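PDB 3RPC: possible metal-dependent hydrolase from Veillonella parvula, which probably acts as a zinc-dependent hydrolase of the metallo-beta-lactamase superfamily, with two zinc ions bound in its presumed active site. Local coordinates for residues G130-V135 / S202-T207; I187-G192 / K208-M213; Y193-G198 / H232-R237; R11-K16 / L25-L30. All blocks are in the same frame, centred on the assembly; numbering follows the deposited sequence.

Contact 1: residues G130-V135 / S202-T207. With ZN (zinc ion), chain E.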
loop_
_atom_site.group_PDB
_atom_site.type_symbol
_atom_site.label_atom_id
_atom_site.label_comp_id
_atom_site.label_asym_id
_atom_site.label_seq_id
_atom_site.Cartn_x
_atom_site.Cartn_y
_atom_site.Cartn_z
ATOM N N GLY A 130 2.457 2.497 3.361
ATOM C CA GLY A 130 2.884 3.882 3.373
ATOM C C GLY A 130 3.372 4.338 2.013
ATOM O O GLY A 130 3.741 3.523 1.154
ATOM N N SER A 131 3.375 5.652 1.819
ATOM C CA SER A 131 3.972 6.263 0.636
ATOM C C SER A 131 4.955 7.321 1.094
ATOM O O SER A 131 4.566 8.289 1.748
ATOM C CB SER A 131 2.901 6.902 -0.241
ATOM O OG SER A 131 1.961 5.922 -0.641
ATOM N N HIS A 132 6.226 7.127 0.758
ATOM C CA HIS A 132 7.316 7.994 1.218
ATOM C C HIS A 132 7.428 9.215 0.299
ATOM O O HIS A 132 8.508 9.513 -0.223
ATOM C CB HIS A 132 8.614 7.157 1.196
ATOM C CG HIS A 132 9.729 7.663 2.071
ATOM N ND1 HIS A 132 9.719 8.890 2.701
ATOM C CD2 HIS A 132 10.904 7.081 2.405
ATOM C CE1 HIS A 132 10.842 9.039 3.387
ATOM N NE2 HIS A 132 11.580 7.955 3.220
ATOM N N GLY A 133 6.306 9.913 0.105
ATOM C CA GLY A 133 6.214 11.017 -0.838
ATOM C C GLY A 133 4.805 11.158 -1.385
ATOM O O GLY A 133 3.988 10.248 -1.262
ATOM N N THR A 134 4.512 12.317 -1.975
ATOM C CA THR A 134 3.213 12.548 -2.586
ATOM C C THR A 134 3.136 11.887 -3.956
ATOM O O THR A 134 4.146 11.456 -4.514
ATOM C CB THR A 134 2.983 14.045 -2.799
ATOM O OG1 THR A 134 3.998 14.539 -3.674
ATOM C CG2 THR A 134 3.047 14.783 -1.474
ATOM N N VAL A 135 1.928 11.837 -4.511
ATOM C CA VAL A 135 1.725 11.267 -5.840
ATOM C C VAL A 135 2.591 11.960 -6.882
ATOM O O VAL A 135 3.231 11.300 -7.706
ATOM C CB VAL A 135 0.252 11.334 -6.271
ATOM C CG1 VAL A 135 0.098 10.940 -7.738
ATOM C CG2 VAL A 135 -0.591 10.448 -5.390
ATOM N N SER A 202 6.211 17.231 1.464
ATOM C CA SER A 202 7.236 16.461 2.174
ATOM C C SER A 202 7.185 14.983 1.810
ATOM O O SER A 202 6.164 14.475 1.351
ATOM C CB SER A 202 7.067 16.645 3.686
ATOM O OG SER A 202 7.973 15.847 4.438
ATOM N N ILE A 203 8.297 14.295 2.015
ATOM C CA ILE A 203 8.319 12.840 1.904
ATOM C C ILE A 203 7.877 12.127 3.178
ATOM O O ILE A 203 7.731 10.906 3.177
ATOM C CB ILE A 203 9.708 12.326 1.503
ATOM C CG1 ILE A 203 10.755 12.770 2.535
ATOM C CG2 ILE A 203 10.059 12.814 0.096
ATOM C CD1 ILE A 203 12.152 12.176 2.308
ATOM N N ILE A 204 7.710 12.865 4.275
ATOM C CA ILE A 204 7.173 12.285 5.501
ATOM C C ILE A 204 6.119 13.232 6.061
ATOM O O ILE A 204 5.581 14.062 5.328
ATOM C CB ILE A 204 8.266 11.954 6.562
ATOM C CG1 ILE A 204 9.091 13.188 6.939
ATOM C CG2 ILE A 204 9.205 10.860 6.033
ATOM C CD1 ILE A 204 10.091 12.950 8.102
HETATM N N MSE A 205 5.802 13.091 7.337
HETATM C CA MSE A 205 4.781 13.928 7.969
HETATM C C MSE A 205 5.345 15.184 8.644
HETATM O O MSE A 205 6.562 15.352 8.765
HETATM C CB MSE A 205 3.988 13.094 8.977
HETATM C CG MSE A 205 3.038 12.116 8.305
HETATM SE SE MSE A 205 2.325 10.828 9.557
HETATM C CE MSE A 205 1.131 9.908 8.337
ATOM N N GLY A 206 4.441 16.078 9.044
ATOM C CA GLY A 206 4.785 17.276 9.788
ATOM C C GLY A 206 3.659 17.669 10.728
ATOM O O GLY A 206 2.847 16.832 11.134
ATOM N N THR A 207 3.591 18.953 11.073
ATOM C CA THR A 207 2.614 19.412 12.051
ATOM C C THR A 207 1.160 19.201 11.609
ATOM O O THR A 207 0.309 18.878 12.439
ATOM C CB THR A 207 2.831 20.884 12.434
ATOM O OG1 THR A 207 2.939 21.673 11.242
ATOM C CG2 THR A 207 4.104 21.033 13.270
HETATM ZN ZN ZN E . 13.163 7.189 4.442
HETATM O O HOH W 1 14.600 8.304 5.282
#
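H132 and I203 make most of this buried contact, with I204 closing in beside them. The imidazole spans two very different partners. H132 NE2 binds a zinc ion at 2.1 Å, while its ND1 donates a hydrogen bond to I203 O at 2.9 Å, nearly straight at 160°. The carbonyl oxygen lies close to the ring plane, yet the N-H reaches it from above the carbonyl plane, 44° out of it. CG stands anti to the backbone N (chi1 -159°), which carries the imidazole toward I203 and I204. I203 CD1 comes within 3.6 Å of H132 CE1, and I204 CG2 approaches the same carbon obliquely. The turn presenting I203 O is itself braced: S202 OG accepts from I204 N at 3.0 Å, an ST turn, and is also hydrogen-bonded to A194 O. At the zinc, H72, H74 and D168 complete the protein ligands, with a water 2.0 Å from the metal. Together with the metal bond, the backbone carbonyl on ND1 fixes the rotation of the ring, the second-shell arrangement familiar from zinc-binding histidines; it would also be expected to make the imidazole a somewhat stronger electron donor to the zinc.

Contact 2: residues I187-G192 / K208-M213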
loop_
_atom_site.group_PDB
_atom_site.type_symbol
_atom_site.label_atom_id
_atom_site.label_comp_id
_atom_site.label_asym_id
_atom_site.label_seq_id
_atom_site.Cartn_x
_atom_site.Cartn_y
_atom_site.Cartn_z
ATOM N N ILE A 187 0.972 6.123 19.237
ATOM C CA ILE A 187 1.252 6.361 17.825
ATOM C C ILE A 187 2.557 7.127 17.680
ATOM O O ILE A 187 2.651 8.280 18.101
ATOM C CB ILE A 187 0.089 7.139 17.168
ATOM C CG1 ILE A 187 -1.223 6.368 17.379
ATOM C CG2 ILE A 187 0.368 7.395 15.682
ATOM C CD1 ILE A 187 -2.472 7.133 16.913
ATOM N N ILE A 188 3.565 6.475 17.108
ATOM C CA ILE A 188 4.888 7.066 16.958
ATOM C C ILE A 188 5.007 7.559 15.517
ATOM O O ILE A 188 4.950 6.758 14.580
ATOM C CB ILE A 188 5.994 6.032 17.270
ATOM C CG1 ILE A 188 5.830 5.497 18.694
ATOM C CG2 ILE A 188 7.369 6.649 17.100
ATOM C CD1 ILE A 188 6.664 4.252 18.972
HETATM N N MSE A 189 5.151 8.876 15.353
HETATM C CA MSE A 189 5.082 9.534 14.048
HETATM C C MSE A 189 6.383 10.229 13.685
HETATM O O MSE A 189 7.012 10.857 14.542
HETATM C CB MSE A 189 3.999 10.617 14.072
HETATM C CG MSE A 189 2.643 10.179 14.581
HETATM SE SE MSE A 189 1.458 11.734 14.671
HETATM C CE MSE A 189 1.451 12.257 12.785
ATOM N N ASN A 190 6.778 10.119 12.423
ATOM C CA ASN A 190 7.954 10.808 11.904
ATOM C C ASN A 190 7.532 12.165 11.353
ATOM O O ASN A 190 6.971 12.250 10.257
ATOM C CB ASN A 190 8.614 9.953 10.823
ATOM C CG ASN A 190 9.251 8.697 11.401
ATOM O OD1 ASN A 190 9.516 8.633 12.608
ATOM N ND2 ASN A 190 9.508 7.701 10.555
ATOM N N THR A 191 7.790 13.218 12.123
ATOM C CA THR A 191 7.166 14.515 11.854
ATOM C C THR A 191 8.154 15.617 11.494
ATOM O O THR A 191 7.819 16.805 11.575
ATOM C CB THR A 191 6.310 14.983 13.053
ATOM O OG1 THR A 191 7.148 15.193 14.204
ATOM C CG2 THR A 191 5.257 13.952 13.391
ATOM N N GLY A 192 9.349 15.228 11.067
ATOM C CA GLY A 192 10.370 16.189 10.698
ATOM C C GLY A 192 10.166 16.892 9.363
ATOM O O GLY A 192 10.936 17.785 9.016
ATOM N N LYS A 208 0.877 19.358 10.313
ATOM C CA LYS A 208 -0.494 19.138 9.846
ATOM C C LYS A 208 -0.983 17.746 10.236
ATOM O O LYS A 208 -2.129 17.560 10.665
ATOM C CB LYS A 208 -0.587 19.316 8.335
ATOM C CG LYS A 208 -2.001 19.336 7.802
ATOM C CD LYS A 208 -2.018 19.705 6.319
ATOM C CE LYS A 208 -1.163 20.938 6.031
ATOM N NZ LYS A 208 -1.754 22.204 6.548
ATOM N N ASP A 209 -0.099 16.762 10.082
ATOM C CA ASP A 209 -0.417 15.380 10.419
ATOM C C ASP A 209 -0.605 15.162 11.912
ATOM O O ASP A 209 -1.440 14.363 12.328
ATOM C CB ASP A 209 0.671 14.464 9.861
ATOM C CG ASP A 209 0.922 14.736 8.395
ATOM O OD1 ASP A 209 0.155 14.203 7.569
ATOM O OD2 ASP A 209 1.824 15.538 8.065
ATOM N N ILE A 210 0.176 15.868 12.724
ATOM C CA ILE A 210 0.001 15.759 14.158
ATOM C C ILE A 210 -1.389 16.237 14.554
ATOM O O ILE A 210 -2.081 15.593 15.333
ATOM C CB ILE A 210 1.066 16.566 14.911
ATOM C CG1 ILE A 210 2.458 16.024 14.599
ATOM C CG2 ILE A 210 0.789 16.556 16.421
ATOM C CD1 ILE A 210 3.572 16.783 15.315
ATOM N N GLY A 211 -1.809 17.377 14.011
ATOM C CA GLY A 211 -3.126 17.885 14.340
ATOM C C GLY A 211 -4.196 16.895 13.905
ATOM O O GLY A 211 -5.167 16.650 14.629
ATOM N N ARG A 212 -4.008 16.312 12.723
ATOM C CA ARG A 212 -5.011 15.399 12.177
ATOM C C ARG A 212 -5.057 14.126 13.007
ATOM O O ARG A 212 -6.130 13.553 13.218
ATOM C CB ARG A 212 -4.711 15.075 10.709
ATOM C CG ARG A 212 -5.840 14.342 9.990
ATOM C CD ARG A 212 -5.486 14.042 8.538
ATOM N NE ARG A 212 -5.106 15.256 7.809
ATOM C CZ ARG A 212 -3.878 15.485 7.348
ATOM N NH1 ARG A 212 -2.920 14.573 7.504
ATOM N NH2 ARG A 212 -3.607 16.617 6.712
HETATM N N MSE A 213 -3.899 13.684 13.485
HETATM C CA MSE A 213 -3.858 12.462 14.282
HETATM C C MSE A 213 -4.617 12.623 15.595
HETATM O O MSE A 213 -5.256 11.681 16.081
HETATM C CB MSE A 213 -2.411 12.035 14.576
HETATM C CG MSE A 213 -2.271 10.634 15.171
HETATM SE SE MSE A 213 -2.822 9.280 13.871
HETATM C CE MSE A 213 -1.319 9.332 12.689
#
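I187, M189 and T191 face helix 207-216 within a beta-alpha-beta unit, in which this helix links strand 186-190 to the parallel strand 221-225. The alpha/beta layering is that of the metallo-beta-lactamase fold. Locally the helix runs nearly antiparallel to the strand, at 162°, with the axes 10.0 Å apart, and no hydrogen bond joins the two segments: the interface is mostly apolar van der Waals packing. Two selenomethionines, M189 and M213, reach toward each other tip to tip. The M189 chain, bent at chi3 (61°), lays its methyl CE 3.6 Å from D209 O, while its selenium lies against M213 CB at 3.9 Å. M213 bends at both chi2 and chi3, so that its SE meets I187 CD1 at 3.7 Å and its CE comes against I187 CG2. W171 and L179 also touch M213, and V240 and I244 of helix 237-246 pack on I210. D209 turns its carboxylate to the helix, where OD2 accepts from G206 N at the helix start and OD1 forms a salt bridge with R212 NH1. Beyond the strand, T191 and I210 cross at about a right angle, T191 CG2 resting 3.7 Å from I210 CG1.

Contact 3: residues Y193-G198 / H232-R237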
loop_
_atom_site.group_PDB
_atom_site.type_symbol
_atom_site.label_atom_id
_atom_site.label_comp_id
_atom_site.label_asym_id
_atom_site.label_seq_id
_atom_site.Cartn_x
_atom_site.Cartn_y
_atom_site.Cartn_z
ATOM N N TYR A 193 9.145 16.497 8.603
ATOM C CA TYR A 193 8.803 17.200 7.368
ATOM C C TYR A 193 10.030 17.370 6.463
ATOM O O TYR A 193 10.398 18.483 6.055
ATOM C CB TYR A 193 8.165 18.546 7.705
ATOM C CG TYR A 193 7.263 19.137 6.643
ATOM C CD1 TYR A 193 6.054 18.537 6.319
ATOM C CD2 TYR A 193 7.601 20.328 6.006
ATOM C CE1 TYR A 193 5.208 19.104 5.361
ATOM C CE2 TYR A 193 6.771 20.902 5.061
ATOM C CZ TYR A 193 5.584 20.283 4.745
ATOM O OH TYR A 193 4.760 20.864 3.797
ATOM N N ALA A 194 10.664 16.241 6.156
ATOM C CA ALA A 194 11.809 16.214 5.261
ATOM C C ALA A 194 11.401 16.716 3.877
ATOM O O ALA A 194 10.378 16.283 3.333
ATOM C CB ALA A 194 12.363 14.800 5.177
ATOM N N GLN A 195 12.202 17.604 3.305
ATOM C CA GLN A 195 11.855 18.219 2.024
ATOM C C GLN A 195 12.965 18.122 0.996
ATOM O O GLN A 195 14.154 18.055 1.333
ATOM C CB GLN A 195 11.446 19.675 2.221
ATOM C CG GLN A 195 10.164 19.816 2.981
ATOM C CD GLN A 195 9.609 21.223 2.921
ATOM O OE1 GLN A 195 10.095 22.112 3.597
ATOM N NE2 GLN A 195 8.582 21.427 2.100
ATOM N N ILE A 196 12.548 18.154 -0.265
ATOM C CA ILE A 196 13.432 18.036 -1.410
ATOM C C ILE A 196 13.436 19.367 -2.136
ATOM O O ILE A 196 12.396 20.014 -2.224
ATOM C CB ILE A 196 12.900 16.976 -2.396
ATOM C CG1 ILE A 196 12.560 15.661 -1.670
ATOM C CG2 ILE A 196 13.906 16.746 -3.527
ATOM C CD1 ILE A 196 13.728 15.014 -0.957
ATOM N N LEU A 197 14.591 19.784 -2.650
ATOM C CA LEU A 197 14.658 21.036 -3.394
ATOM C C LEU A 197 13.740 20.965 -4.609
ATOM O O LEU A 197 13.698 19.959 -5.322
ATOM C CB LEU A 197 16.099 21.353 -3.803
ATOM C CG LEU A 197 17.129 21.530 -2.680
ATOM C CD1 LEU A 197 18.523 21.718 -3.265
ATOM C CD2 LEU A 197 16.762 22.693 -1.774
ATOM N N GLY A 198 12.978 22.033 -4.828
ATOM C CA GLY A 198 12.100 22.111 -5.981
ATOM C C GLY A 198 10.716 21.523 -5.789
ATOM O O GLY A 198 9.906 21.545 -6.715
ATOM N N HIS A 232 17.605 17.523 6.115
ATOM C CA HIS A 232 16.478 18.013 5.318
ATOM C C HIS A 232 15.123 18.050 6.017
ATOM O O HIS A 232 14.126 18.422 5.403
ATOM C CB HIS A 232 16.380 17.283 3.968
ATOM C CG HIS A 232 16.144 15.806 4.073
ATOM N ND1 HIS A 232 16.488 15.069 5.187
ATOM C CD2 HIS A 232 15.617 14.924 3.189
ATOM C CE1 HIS A 232 16.175 13.798 4.988
ATOM N NE2 HIS A 232 15.649 13.683 3.782
ATOM N N THR A 233 15.092 17.704 7.300
ATOM C CA THR A 233 13.858 17.787 8.070
ATOM C C THR A 233 13.595 19.246 8.458
ATOM O O THR A 233 14.229 19.791 9.381
ATOM C CB THR A 233 13.892 16.858 9.295
ATOM O OG1 THR A 233 15.206 16.868 9.889
ATOM C CG2 THR A 233 13.605 15.450 8.857
ATOM N N ALA A 234 12.671 19.865 7.731
ATOM C CA ALA A 234 12.401 21.295 7.825
ATOM C C ALA A 234 11.528 21.670 9.012
ATOM O O ALA A 234 11.319 22.850 9.283
ATOM C CB ALA A 234 11.761 21.766 6.535
ATOM N N THR A 235 11.026 20.668 9.722
ATOM C CA THR A 235 10.232 20.896 10.922
ATOM C C THR A 235 10.996 20.338 12.118
ATOM O O THR A 235 11.320 19.144 12.160
ATOM C CB THR A 235 8.864 20.228 10.817
ATOM O OG1 THR A 235 8.108 20.876 9.778
ATOM C CG2 THR A 235 8.106 20.320 12.142
ATOM N N SER A 236 11.282 21.207 13.086
ATOM C CA SER A 236 12.116 20.879 14.241
ATOM C C SER A 236 11.268 20.572 15.473
ATOM O O SER A 236 10.058 20.779 15.468
ATOM C CB SER A 236 13.005 22.079 14.560
ATOM O OG SER A 236 12.202 23.184 14.954
ATOM N N ARG A 237 11.888 20.088 16.545
ATOM C CA ARG A 237 11.152 19.937 17.796
ATOM C C ARG A 237 10.553 21.276 18.239
ATOM O O ARG A 237 9.409 21.329 18.707
ATOM C CB ARG A 237 12.061 19.413 18.903
ATOM C CG ARG A 237 12.417 17.942 18.821
ATOM C CD ARG A 237 13.158 17.602 20.102
ATOM N NE ARG A 237 13.441 16.183 20.252
ATOM C CZ ARG A 237 14.534 15.581 19.807
ATOM N NH1 ARG A 237 14.667 14.281 20.014
ATOM N NH2 ARG A 237 15.471 16.265 19.156
#
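A194 sets its methyl squarely over one face of the H232 imidazole, a CH-pi contact with CB 3.8 Å from the ring centroid and only 11° off the ring normal. The ring is held there with CG between the backbone N and carbonyl carbon (chi1 62°), and Q195 O lies near its plane at the edge. T233 CG2 touches A194 CB at 3.9 Å. Farther along, Y193 and T235 cross obliquely: T235 OG1 approaches Y193 CB at 3.1 Å. A234 CB lies near the plane of the Y193 ring, at its edge, and also meets Q195 OE1 at 3.4 Å. The Q195 amide nitrogen is bonded elsewhere, to D201 O. Between these side chains the backbones are joined by two hydrogen bonds, A234 N to Y193 O at 3.1 Å and Q195 N to H232 O at 3.0 Å. A194 CA adds a CA-H...O contact to H232 O. The two bonds flank A194 and T233, forming a single isolated beta bridge. It clasps together the loops that follow strands 186-190 and 221-225, in the metallo-beta-lactamase fold whose zinc site lies at such strand ends.

Contact 4: residues R11-K16 / L25-L30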
loop_
_atom_site.group_PDB
_atom_site.type_symbol
_atom_site.label_atom_id
_atom_site.label_comp_id
_atom_site.label_asym_id
_atom_site.label_seq_id
_atom_site.Cartn_x
_atom_site.Cartn_y
_atom_site.Cartn_z
ATOM N N ARG A 11 17.464 8.746 18.625
ATOM C CA ARG A 11 17.871 9.853 17.759
ATOM C C ARG A 11 17.228 9.666 16.394
ATOM O O ARG A 11 17.271 8.581 15.856
ATOM C CB ARG A 11 19.401 9.902 17.620
ATOM C CG ARG A 11 19.895 11.161 16.877
ATOM C CD ARG A 11 21.415 11.136 16.653
ATOM N NE ARG A 11 21.815 9.990 15.845
ATOM C CZ ARG A 11 23.077 9.658 15.583
ATOM N NH1 ARG A 11 24.078 10.396 16.051
ATOM N NH2 ARG A 11 23.343 8.583 14.845
ATOM N N ASN A 12 16.659 10.741 15.848
ATOM C CA ASN A 12 15.911 10.688 14.580
ATOM C C ASN A 12 14.722 9.721 14.684
ATOM O O ASN A 12 13.808 9.967 15.468
ATOM C CB ASN A 12 16.820 10.345 13.393
ATOM C CG ASN A 12 16.210 10.749 12.052
ATOM O OD1 ASN A 12 15.651 11.846 11.916
ATOM N ND2 ASN A 12 16.323 9.880 11.060
ATOM N N ALA A 13 14.747 8.623 13.930
ATOM C CA ALA A 13 13.696 7.606 14.033
ATOM C C ALA A 13 14.154 6.386 14.835
ATOM O O ALA A 13 13.429 5.401 14.945
ATOM C CB ALA A 13 13.225 7.165 12.639
ATOM N N THR A 14 15.355 6.456 15.401
ATOM C CA THR A 14 15.894 5.334 16.159
ATOM C C THR A 14 15.357 5.386 17.579
ATOM O O THR A 14 15.430 6.417 18.237
ATOM C CB THR A 14 17.434 5.375 16.204
ATOM O OG1 THR A 14 17.955 5.420 14.872
ATOM C CG2 THR A 14 18.007 4.151 16.936
ATOM N N GLY A 15 14.819 4.265 18.045
ATOM C CA GLY A 15 14.278 4.177 19.389
ATOM C C GLY A 15 14.311 2.747 19.876
ATOM O O GLY A 15 14.594 1.836 19.100
ATOM N N LYS A 16 14.041 2.551 21.162
ATOM C CA LYS A 16 13.924 1.213 21.728
ATOM C C LYS A 16 12.536 1.072 22.338
ATOM O O LYS A 16 12.174 1.810 23.263
ATOM C CB LYS A 16 15.016 0.961 22.779
ATOM C CG LYS A 16 16.434 0.953 22.198
ATOM C CD LYS A 16 17.516 1.047 23.292
ATOM C CE LYS A 16 17.569 -0.195 24.150
ATOM N NZ LYS A 16 18.704 -0.076 25.120
ATOM N N LEU A 25 14.912 -2.695 18.953
ATOM C CA LEU A 25 15.659 -1.551 18.444
ATOM C C LEU A 25 15.089 -1.206 17.073
ATOM O O LEU A 25 15.134 -2.019 16.144
ATOM C CB LEU A 25 17.157 -1.893 18.355
ATOM C CG LEU A 25 18.052 -0.824 17.726
ATOM C CD1 LEU A 25 18.039 0.445 18.554
ATOM C CD2 LEU A 25 19.494 -1.333 17.569
ATOM N N ILE A 26 14.538 -0.001 16.973
ATOM C CA ILE A 26 13.855 0.445 15.763
ATOM C C ILE A 26 14.748 1.349 14.916
ATOM O O ILE A 26 15.355 2.294 15.428
ATOM C CB ILE A 26 12.568 1.190 16.141
ATOM C CG1 ILE A 26 11.558 0.207 16.736
ATOM C CG2 ILE A 26 11.969 1.901 14.925
ATOM C CD1 ILE A 26 10.394 0.875 17.448
ATOM N N ASP A 27 14.835 1.019 13.625
ATOM C CA ASP A 27 15.469 1.859 12.607
ATOM C C ASP A 27 16.789 2.485 13.068
ATOM O O ASP A 27 16.927 3.711 13.095
ATOM C CB ASP A 27 14.481 2.936 12.133
ATOM C CG ASP A 27 13.359 2.357 11.276
ATOM O OD1 ASP A 27 13.279 1.125 11.140
ATOM O OD2 ASP A 27 12.539 3.141 10.750
ATOM N N PRO A 28 17.780 1.641 13.386
ATOM C CA PRO A 28 19.043 2.141 13.946
ATOM C C PRO A 28 19.949 2.820 12.916
ATOM O O PRO A 28 20.465 2.168 11.997
ATOM C CB PRO A 28 19.707 0.865 14.477
ATOM C CG PRO A 28 19.218 -0.188 13.534
ATOM C CD PRO A 28 17.773 0.170 13.298
ATOM N N PHE A 29 20.121 4.126 13.096
ATOM C CA PHE A 29 21.033 4.952 12.329
ATOM C C PHE A 29 21.976 5.486 13.388
ATOM O O PHE A 29 21.617 6.388 14.140
ATOM C CB PHE A 29 20.208 6.071 11.669
ATOM C CG PHE A 29 21.006 7.246 11.144
ATOM C CD1 PHE A 29 22.211 7.073 10.473
ATOM C CD2 PHE A 29 20.500 8.536 11.268
ATOM C CE1 PHE A 29 22.916 8.170 9.978
ATOM C CE2 PHE A 29 21.191 9.630 10.767
ATOM C CZ PHE A 29 22.399 9.450 10.121
ATOM N N LEU A 30 23.156 4.882 13.486
ATOM C CA LEU A 30 23.974 5.030 14.693
ATOM C C LEU A 30 25.275 5.820 14.513
ATOM O O LEU A 30 26.079 5.907 15.447
ATOM C CB LEU A 30 24.255 3.648 15.318
ATOM C CG LEU A 30 23.007 2.800 15.607
ATOM C CD1 LEU A 30 23.376 1.473 16.284
ATOM C CD2 LEU A 30 22.009 3.585 16.458
HETATM O O HOH W 2 19.751 8.325 14.627
#
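F29 O is gripped by two donors, the guanidinium of R11 and a water. R11 NH2 reaches F29 O at 2.9 Å, with the oxygen near the guanidinium plane and the donor tilted 34° from the carbonyl plane. The water donates to F29 O at 2.7 Å, donates again to R11 O and accepts from R11 NE, linking the R11 backbone carbonyl and NE to F29. A bend at chi3 (61°) brings NE round toward this water; R11 NH1 bonds V52 O, and NH2 bonds A31 O. T14 OG1 donates to D27 O at 2.7 Å, while its methyl CG2 packs against P28 CA and L30 CD2. R11 to T14 form a type II' beta turn, leading into the beta hairpin of strands 14-19 and 22-26. In antiparallel register G15 and I26 are the hydrogen-bonded pair: I26 N gives a nearly linear bond to G15 O at 2.8 Å, whereas the return bond from G15 N to I26 O is weak at 3.3 Å. T14 CA adds a CA-H...O contact to I26 O. K16 and L25 form the next, non-hydrogen-bonded pair, their side chains crossing at a slant with K16 CG 4.0 Å from L25 CD1. Past the strand, D27 OD2 is hydrogen-bonded to T71 OG1 and to ND1 of the zinc ligand H77; in the R11-T14 turn, N12 ND2 bonds the backbone O of zinc ligand D76.

How the contacts relate
Contacts 1, 2 and 3 form one connected group, their segments alternating along the chain, with centres 11 to 14 Å apart. M205 N of contact 1 lies 3.3 Å from N190 O of contact 2, a probable hydrogen bond, and M205 SE packs on M189 CE. M205 O is 2.8 Å from Y193 N of contact 3, and G192 O of contact 2 is 3.0 Å from T235 N. Contact 4 stands apart, its centre about 18 to 19 Å from the others, touching only contact 2 through A13 CB and N190 OD1. Contact 1 supplies a zinc ligand directly; the side chains of H232 in contact 3 and N12 in contact 4 come within about 6 and 5 Å of a zinc, and T191 in contact 2 stays about 11 Å away.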